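Local coordinates for protein exoglucanase A (Cellulomonas fimi, PDB 7CBD) that hydrolyses the beta-1,4-glucosidic linkages of cellulose with inversion at the anomeric carbon, releasing cellobiose, here as its family 6 catalytic domain, at residues L73-V77 / E136-I142; F229-V233 / E270-T274. All coordinates share one frame; numbering follows the deposited sequence.

Contact 1 (L73-V77 / E136-I142); sequences LDNAV and EYESIRI
The Tyr137 ring lies on helix 69-83 with Leu73 under one face and Val77 at its edge, the two a helical turn apart. From CB, with CG anti to its own carbonyl carbon (chi1 -52°), the ring swings out over the helix at about a right angle to both side chains. At CD2 the ring edge meets Val77 CG1 in plane, 3.5 Å away. Further along, Leu73 CB makes a CH-pi contact, 3.6 Å from the ring centroid, while Leu73 CD1 lies 3.8 Å from Tyr137 CE1. Glu136 CB covers the opposite face. The tip ends in a hydrogen bond: Tyr137 OH gives its proton to Asp74 OD1 at 2.7 Å, from above the carboxylate plane, 41° out of it. A water donates to that same OD1 and to Glu136 OE1, bridging two acids that would probably repel each other. After the type I turn from Tyr137 to Ile140, Ile140 CD1 packs on Ala76 CB at 3.8 Å. A salt bridge from Lys70 holds the other oxygen of Asp74. Leu73 packs between its own helix, helix 114-132 (Leu131, Leu132) and Phe89 of strand 87-93; the turn before strand 141-146 lies on the same helix.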
# COMPACT_ATOMS: atom_id res chain seq x y z
N LEU A 73 17.32 9.71 -3.42
CA LEU A 73 18.36 8.78 -3.85
C LEU A 73 19.71 9.12 -3.21
O LEU A 73 20.43 8.23 -2.74
CB LEU A 73 18.46 8.77 -5.37
CG LEU A 73 17.22 8.21 -6.08
CD1 LEU A 73 17.28 8.56 -7.55
CD2 LEU A 73 17.16 6.71 -5.89
N ASP A 74 20.05 10.41 -3.17
CA ASP A 74 21.28 10.84 -2.50
C ASP A 74 21.24 10.50 -1.01
O ASP A 74 22.24 10.04 -0.44
CB ASP A 74 21.48 12.34 -2.69
CG ASP A 74 21.82 12.72 -4.12
OD1 ASP A 74 22.25 11.86 -4.92
OD2 ASP A 74 21.64 13.92 -4.44
N ASN A 75 20.10 10.75 -0.36
CA ASN A 75 19.97 10.39 1.05
C ASN A 75 20.14 8.89 1.23
O ASN A 75 20.77 8.44 2.20
CB ASN A 75 18.59 10.77 1.59
CG ASN A 75 18.35 12.26 1.61
OD1 ASN A 75 19.28 13.06 1.55
ND2 ASN A 75 17.08 12.64 1.71
N ALA A 76 19.56 8.10 0.33
CA ALA A 76 19.65 6.65 0.43
C ALA A 76 21.09 6.17 0.32
O ALA A 76 21.50 5.26 1.05
CB ALA A 76 18.76 5.98 -0.62
N VAL A 77 21.89 6.75 -0.60
CA VAL A 77 23.28 6.27 -0.64
C VAL A 77 24.02 6.61 0.65
O VAL A 77 24.81 5.80 1.15
CB VAL A 77 24.08 6.55 -1.94
CG1 VAL A 77 23.26 6.99 -3.13
CG2 VAL A 77 25.41 7.34 -1.71
N GLU A 136 25.81 6.84 -9.84
CA GLU A 136 25.83 7.30 -8.46
C GLU A 136 25.01 6.42 -7.53
O GLU A 136 25.26 6.39 -6.32
CB GLU A 136 25.31 8.73 -8.39
CG GLU A 136 25.27 9.33 -7.00
CD GLU A 136 26.64 9.42 -6.37
OE1 GLU A 136 26.74 9.29 -5.13
OE2 GLU A 136 27.63 9.61 -7.11
N TYR A 137 24.02 5.69 -8.06
CA TYR A 137 23.09 4.94 -7.23
C TYR A 137 23.30 3.44 -7.31
O TYR A 137 22.48 2.68 -6.79
CB TYR A 137 21.65 5.35 -7.54
CG TYR A 137 21.51 6.85 -7.46
CD1 TYR A 137 21.03 7.58 -8.54
CD2 TYR A 137 21.92 7.53 -6.33
CE1 TYR A 137 20.94 8.96 -8.47
CE2 TYR A 137 21.84 8.90 -6.25
CZ TYR A 137 21.35 9.61 -7.31
OH TYR A 137 21.26 10.98 -7.23
N GLU A 138 24.41 2.99 -7.90
CA GLU A 138 24.67 1.55 -7.98
C GLU A 138 24.83 0.92 -6.60
O GLU A 138 24.64 -0.29 -6.46
CB GLU A 138 25.87 1.28 -8.88
CG GLU A 138 25.59 1.60 -10.34
CD GLU A 138 26.68 1.14 -11.28
OE1 GLU A 138 27.81 0.90 -10.80
OE2 GLU A 138 26.41 1.02 -12.49
N SER A 139 25.15 1.71 -5.58
CA SER A 139 25.38 1.19 -4.24
C SER A 139 24.10 0.97 -3.44
O SER A 139 24.18 0.51 -2.29
CB SER A 139 26.31 2.13 -3.47
OG SER A 139 25.74 3.43 -3.40
N ILE A 140 22.93 1.28 -4.00
CA ILE A 140 21.67 1.03 -3.32
C ILE A 140 20.81 0.12 -4.20
O ILE A 140 21.10 -0.10 -5.38
CB ILE A 140 20.91 2.32 -2.94
CG1 ILE A 140 20.43 3.06 -4.19
CG2 ILE A 140 21.77 3.20 -2.03
CD1 ILE A 140 19.55 4.24 -3.88
N ARG A 141 19.76 -0.42 -3.59
CA ARG A 141 18.74 -1.17 -4.30
C ARG A 141 17.45 -0.37 -4.25
O ARG A 141 17.16 0.29 -3.24
CB ARG A 141 18.53 -2.54 -3.64
CG ARG A 141 19.78 -3.40 -3.63
CD ARG A 141 19.59 -4.65 -2.78
NE ARG A 141 20.77 -5.49 -2.85
CZ ARG A 141 20.98 -6.58 -2.12
NH1 ARG A 141 20.09 -6.97 -1.22
NH2 ARG A 141 22.09 -7.28 -2.30
N ILE A 142 16.67 -0.42 -5.32
CA ILE A 142 15.39 0.28 -5.39
C ILE A 142 14.31 -0.77 -5.55
O ILE A 142 14.34 -1.56 -6.51
CB ILE A 142 15.36 1.31 -6.52
CG1 ILE A 142 16.48 2.35 -6.34
CG2 ILE A 142 13.98 1.97 -6.58
CD1 ILE A 142 17.72 2.09 -7.18
O HOH W 1 24.52 10.27 -3.89
O HOH W 2 25.69 3.89 -0.75

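Contact 2 (F229-V233 / E270-T274); sequences FVSDV and EIDYT
Ser231 OG donates a hydrogen bond of 2.7 Å to Glu270 OE1, tying the C-terminal end of strand 228-231 to the first turn of helix 270-283. This is a strand-to-helix contact in the distorted beta/alpha barrel of glycoside hydrolase family 6, with strand and helix segments running nearly antiparallel, their axes at 152°. The serine hydroxyl approaches the carboxylate on its anti side, 19° out of the plane. Glu270 reaches it by folding back: the chain bends at chi2, bringing the acid across to the strand.

Asp232 lies next to it; the two side chains cross obliquely, their carboxylate planes 30° apart. Asp232 OD1 and Glu270 OE1 are 4.2 Å from each other, a close pair of buried like charges. Bonds from hydroxyls and an amide offset this: Ser231 and Ser196 grip the two oxygens of Glu270 and hold its rotation, while Asn299 donates to Asp232 OD2, which also lies 3.5 Å from Glu270 CG. A glutamine in place of Glu270 offers one acceptor oxygen instead of two, and would probably leave either Ser231 or Ser196 without a mate for its hydroxyl.

The predicted nucleophile, Asp371, is about 11 Å from Asp232, side chain to side chain, so the contact lies near the catalytic region without including either of the two predicted catalytic aspartates. Tyr273 turns its ring edge to the strand and bonds through its hydroxyl to the carbonyl of Ile193. Beside the serine hydroxyl, Thr274 presents its methyl, CG2 standing 3.7 Å from Ser231 OG. Ser231 CB lies in the plane of the Tyr273 ring, at its edge, 4.0 Å from CD2.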
# COMPACT_ATOMS: atom_id res chain seq x y z
N PHE A 229 5.45 -9.28 -5.96
CA PHE A 229 4.12 -8.68 -5.90
C PHE A 229 3.89 -8.10 -4.52
O PHE A 229 4.41 -8.61 -3.53
CB PHE A 229 3.07 -9.75 -6.23
CG PHE A 229 3.24 -10.32 -7.60
CD1 PHE A 229 2.58 -9.76 -8.69
CD2 PHE A 229 4.11 -11.38 -7.83
CE1 PHE A 229 2.76 -10.26 -9.97
CE2 PHE A 229 4.30 -11.88 -9.11
CZ PHE A 229 3.63 -11.32 -10.17
N VAL A 230 3.11 -7.02 -4.45
CA VAL A 230 2.85 -6.34 -3.17
C VAL A 230 1.35 -6.15 -2.98
O VAL A 230 0.65 -5.68 -3.89
CB VAL A 230 3.63 -5.01 -3.04
CG1 VAL A 230 3.39 -4.09 -4.23
CG2 VAL A 230 3.32 -4.32 -1.72
N SER A 231 0.85 -6.54 -1.81
CA SER A 231 -0.56 -6.41 -1.48
C SER A 231 -0.79 -5.36 -0.40
O SER A 231 0.13 -4.98 0.34
CB SER A 231 -1.18 -7.75 -1.06
OG SER A 231 -0.99 -8.00 0.32
N ASP A 232 -2.03 -4.90 -0.32
CA ASP A 232 -2.54 -4.02 0.73
C ASP A 232 -1.99 -2.61 0.63
O ASP A 232 -2.12 -1.84 1.61
CB ASP A 232 -2.26 -4.59 2.13
CG ASP A 232 -3.45 -4.51 3.08
OD1 ASP A 232 -4.59 -4.22 2.65
OD2 ASP A 232 -3.23 -4.80 4.28
N VAL A 233 -1.38 -2.21 -0.50
CA VAL A 233 -0.81 -0.86 -0.50
C VAL A 233 -1.90 0.19 -0.35
O VAL A 233 -2.95 0.17 -1.02
CB VAL A 233 0.29 -0.56 -1.54
CG1 VAL A 233 0.79 -1.78 -2.32
CG2 VAL A 233 0.03 0.67 -2.33
N GLU A 270 -4.41 -10.77 4.68
CA GLU A 270 -3.39 -10.66 3.64
C GLU A 270 -2.38 -11.78 3.67
O GLU A 270 -1.78 -12.08 2.63
CB GLU A 270 -2.72 -9.28 3.70
CG GLU A 270 -3.69 -8.13 3.37
CD GLU A 270 -4.30 -8.26 1.98
OE1 GLU A 270 -3.59 -7.98 1.00
OE2 GLU A 270 -5.48 -8.64 1.87
N ILE A 271 -2.17 -12.42 4.82
CA ILE A 271 -1.37 -13.64 4.84
C ILE A 271 -2.01 -14.69 3.94
O ILE A 271 -1.35 -15.30 3.09
CB ILE A 271 -1.17 -14.15 6.28
CG1 ILE A 271 -0.22 -13.23 7.05
CG2 ILE A 271 -0.66 -15.60 6.28
CD1 ILE A 271 1.15 -13.09 6.44
N ASP A 272 -3.31 -14.91 4.10
CA ASP A 272 -3.98 -15.90 3.27
C ASP A 272 -4.02 -15.46 1.81
O ASP A 272 -3.87 -16.29 0.91
CB ASP A 272 -5.37 -16.19 3.82
CG ASP A 272 -5.33 -16.83 5.20
OD1 ASP A 272 -4.26 -17.33 5.60
OD2 ASP A 272 -6.37 -16.83 5.90
N TYR A 273 -4.20 -14.16 1.58
CA TYR A 273 -4.29 -13.65 0.21
C TYR A 273 -2.96 -13.80 -0.53
O TYR A 273 -2.93 -14.24 -1.68
CB TYR A 273 -4.76 -12.20 0.23
CG TYR A 273 -4.83 -11.59 -1.14
CD1 TYR A 273 -5.68 -12.10 -2.11
CD2 TYR A 273 -4.04 -10.50 -1.47
CE1 TYR A 273 -5.73 -11.55 -3.38
CE2 TYR A 273 -4.07 -9.94 -2.73
CZ TYR A 273 -4.92 -10.48 -3.69
OH TYR A 273 -4.96 -9.96 -4.95
N THR A 274 -1.84 -13.47 0.13
CA THR A 274 -0.55 -13.62 -0.54
C THR A 274 -0.23 -15.08 -0.83
O THR A 274 0.35 -15.39 -1.88
CB THR A 274 0.58 -12.94 0.25
OG1 THR A 274 0.55 -13.36 1.62
CG2 THR A 274 0.46 -11.41 0.19

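In the fold
Both contacts reach the same mixed, largely parallel sheet, contact 1 mostly through the turn that leads into strand 141-146, contact 2 at the end of strand 228-231, but at different depths. Contact 1 is partly buried toward the outside, its centre about 22 Å from the middle of the chain, where helix 69-83 meets that turn; contact 2 is fully buried, about 9 Å from that middle. Their centres are about 27 Å apart and their nearest atoms about 11 Å, so they do not touch. Chemistry follows place: the outer contact is mainly apolar packing with a polar, water-bridged margin, whereas the inner one gathers acids and hydroxyls and lies nearer the predicted catalytic aspartates.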